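Local coordinates for succinate-semialdehyde dehydrogenase (PDB 4ITA), which probably oxidises succinic semialdehyde to succinate with an NADP-type cofactor, as a member of the aldehyde dehydrogenase family, at residues 91-96 with 142-147. Numbering follows the deposited sequence.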
loop_
_atom_site.group_PDB
_atom_site.type_symbol
_atom_site.label_atom_id
_atom_site.label_comp_id
_atom_site.label_asym_id
_atom_site.label_seq_id
_atom_site.Cartn_x
_atom_site.Cartn_y
_atom_site.Cartn_z
ATOM N N LEU A 91 20.980 -13.017 -8.422
ATOM C CA LEU A 91 19.840 -13.508 -9.178
ATOM C C LEU A 91 18.718 -12.478 -9.251
ATOM O O LEU A 91 18.109 -12.308 -10.297
ATOM C CB LEU A 91 19.327 -14.802 -8.551
ATOM C CG LEU A 91 18.333 -15.650 -9.330
ATOM C CD1 LEU A 91 19.019 -16.256 -10.547
ATOM C CD2 LEU A 91 17.760 -16.726 -8.413
ATOM N N VAL A 92 18.426 -11.787 -8.150
ATOM C CA VAL A 92 17.331 -10.814 -8.198
ATOM C C VAL A 92 17.738 -9.573 -9.006
ATOM O O VAL A 92 16.899 -8.946 -9.654
ATOM C CB VAL A 92 16.767 -10.462 -6.781
ATOM C CG1 VAL A 92 17.803 -9.711 -5.946
ATOM C CG2 VAL A 92 15.463 -9.682 -6.908
ATOM N N CYS A 93 19.027 -9.234 -8.998
ATOM C CA CYS A 93 19.524 -8.175 -9.876
ATOM C C CYS A 93 19.263 -8.540 -11.333
ATOM O O CYS A 93 18.740 -7.736 -12.108
ATOM C CB CYS A 93 21.020 -7.937 -9.659
ATOM S SG CYS A 93 21.413 -7.118 -8.101
ATOM N N ARG A 94 19.604 -9.770 -11.695
ATOM C CA ARG A 94 19.399 -10.220 -13.072
ATOM C C ARG A 94 17.915 -10.316 -13.425
ATOM O O ARG A 94 17.521 -9.980 -14.540
ATOM C CB ARG A 94 20.103 -11.554 -13.324
ATOM C CG ARG A 94 21.605 -11.425 -13.275
ATOM C CD ARG A 94 22.332 -12.573 -13.965
ATOM N NE ARG A 94 23.780 -12.387 -13.881
ATOM C CZ ARG A 94 24.469 -11.577 -14.675
ATOM N NH1 ARG A 94 23.840 -10.883 -15.614
ATOM N NH2 ARG A 94 25.783 -11.449 -14.527
ATOM N N TYR A 95 17.090 -10.749 -12.476
ATOM C CA TYR A 95 15.650 -10.833 -12.700
ATOM C C TYR A 95 15.061 -9.491 -13.134
ATOM O O TYR A 95 14.346 -9.403 -14.141
ATOM C CB TYR A 95 14.939 -11.357 -11.454
ATOM C CG TYR A 95 13.447 -11.479 -11.639
ATOM C CD1 TYR A 95 12.897 -12.571 -12.297
ATOM C CD2 TYR A 95 12.583 -10.495 -11.164
ATOM C CE1 TYR A 95 11.529 -12.680 -12.472
ATOM C CE2 TYR A 95 11.215 -10.602 -11.329
ATOM C CZ TYR A 95 10.693 -11.690 -11.988
ATOM O OH TYR A 95 9.327 -11.789 -12.155
ATOM N N TYR A 96 15.362 -8.428 -12.392
ATOM C CA TYR A 96 14.828 -7.123 -12.762
ATOM C C TYR A 96 15.535 -6.495 -13.966
ATOM O O TYR A 96 14.912 -5.768 -14.732
ATOM C CB TYR A 96 14.727 -6.189 -11.550
ATOM C CG TYR A 96 13.591 -6.630 -10.660
ATOM C CD1 TYR A 96 12.273 -6.541 -11.100
ATOM C CD2 TYR A 96 13.825 -7.189 -9.409
ATOM C CE1 TYR A 96 11.216 -6.962 -10.305
ATOM C CE2 TYR A 96 12.770 -7.613 -8.605
ATOM C CZ TYR A 96 11.475 -7.499 -9.064
ATOM O OH TYR A 96 10.434 -7.921 -8.280
ATOM N N PHE A 142 14.906 -5.364 -2.441
ATOM C CA PHE A 142 14.224 -4.095 -2.688
ATOM C C PHE A 142 15.008 -3.223 -3.673
ATOM O O PHE A 142 14.414 -2.486 -4.462
ATOM C CB PHE A 142 13.923 -3.323 -1.384
ATOM C CG PHE A 142 15.018 -2.389 -0.978
ATOM C CD1 PHE A 142 15.099 -1.110 -1.509
ATOM C CD2 PHE A 142 15.988 -2.800 -0.083
ATOM C CE1 PHE A 142 16.135 -0.261 -1.162
ATOM C CE2 PHE A 142 17.028 -1.959 0.276
ATOM C CZ PHE A 142 17.108 -0.692 -0.274
ATOM N N ALA A 143 16.335 -3.292 -3.630
ATOM C CA ALA A 143 17.142 -2.341 -4.395
ATOM C C ALA A 143 17.114 -2.589 -5.896
ATOM O O ALA A 143 17.051 -1.644 -6.680
ATOM C CB ALA A 143 18.584 -2.301 -3.891
ATOM N N ALA A 144 17.156 -3.853 -6.308
ATOM C CA ALA A 144 17.123 -4.166 -7.735
ATOM C C ALA A 144 15.886 -3.576 -8.450
ATOM O O ALA A 144 16.046 -2.858 -9.432
ATOM C CB ALA A 144 17.271 -5.681 -7.976
ATOM N N PRO A 145 14.659 -3.835 -7.951
ATOM C CA PRO A 145 13.521 -3.213 -8.643
ATOM C C PRO A 145 13.461 -1.699 -8.472
ATOM O O PRO A 145 13.041 -1.013 -9.410
ATOM C CB PRO A 145 12.297 -3.894 -8.009
ATOM C CG PRO A 145 12.771 -4.383 -6.682
ATOM C CD PRO A 145 14.214 -4.756 -6.886
ATOM N N ALA A 146 13.870 -1.181 -7.313
ATOM C CA ALA A 146 13.900 0.265 -7.110
ATOM C C ALA A 146 14.752 0.947 -8.165
ATOM O O ALA A 146 14.335 1.930 -8.803
ATOM C CB ALA A 146 14.395 0.614 -5.700
ATOM N N LEU A 147 15.952 0.424 -8.362
ATOM C CA LEU A 147 16.885 1.046 -9.287
ATOM C C LEU A 147 16.444 0.839 -10.735
ATOM O O LEU A 147 16.612 1.735 -11.575
ATOM C CB LEU A 147 18.312 0.539 -9.052
ATOM C CG LEU A 147 18.843 0.794 -7.625
ATOM C CD1 LEU A 147 20.370 0.728 -7.523
ATOM C CD2 LEU A 147 18.310 2.082 -6.974
#
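Y96 lays one face of its ring over the pyrrolidine of P145. Its CB is 4.2 Å from A144 O, and chi1 of -73° sets CG anti to the carbonyl carbon, where it meets CA and CB of P145. Of the ring atoms, CD2 comes closest, 3.5 Å from P145 CD, and CE2 reaches CD and CG, while CD1, CE1 and CZ all have P145 CB as nearest partner. P145 CB stands 3.7 Å from the ring centroid and only 6° off the normal, the geometry of a CH-pi contact. On the opposite face lies CD2 of Y95, so the ring is sandwiched; at the tip, OH is hydrogen-bonded to G440 O. Beside this stack A144 points its CB into the other helix, 3.7 Å from V92 O and 3.9 Å from C93 CA. C93 CA lies 5.1 Å from A144 CA, consistent with the small side chain. Helix 137-149 is kinked at P145, whose N makes no bond to the preceding turn. The axes of segments 91-96 and 142-147 approach to 8.6 Å and cross at -22°, running in the same direction: a buried, near-parallel apolar helix pair in the Rossmann-type region of the aldehyde dehydrogenase fold.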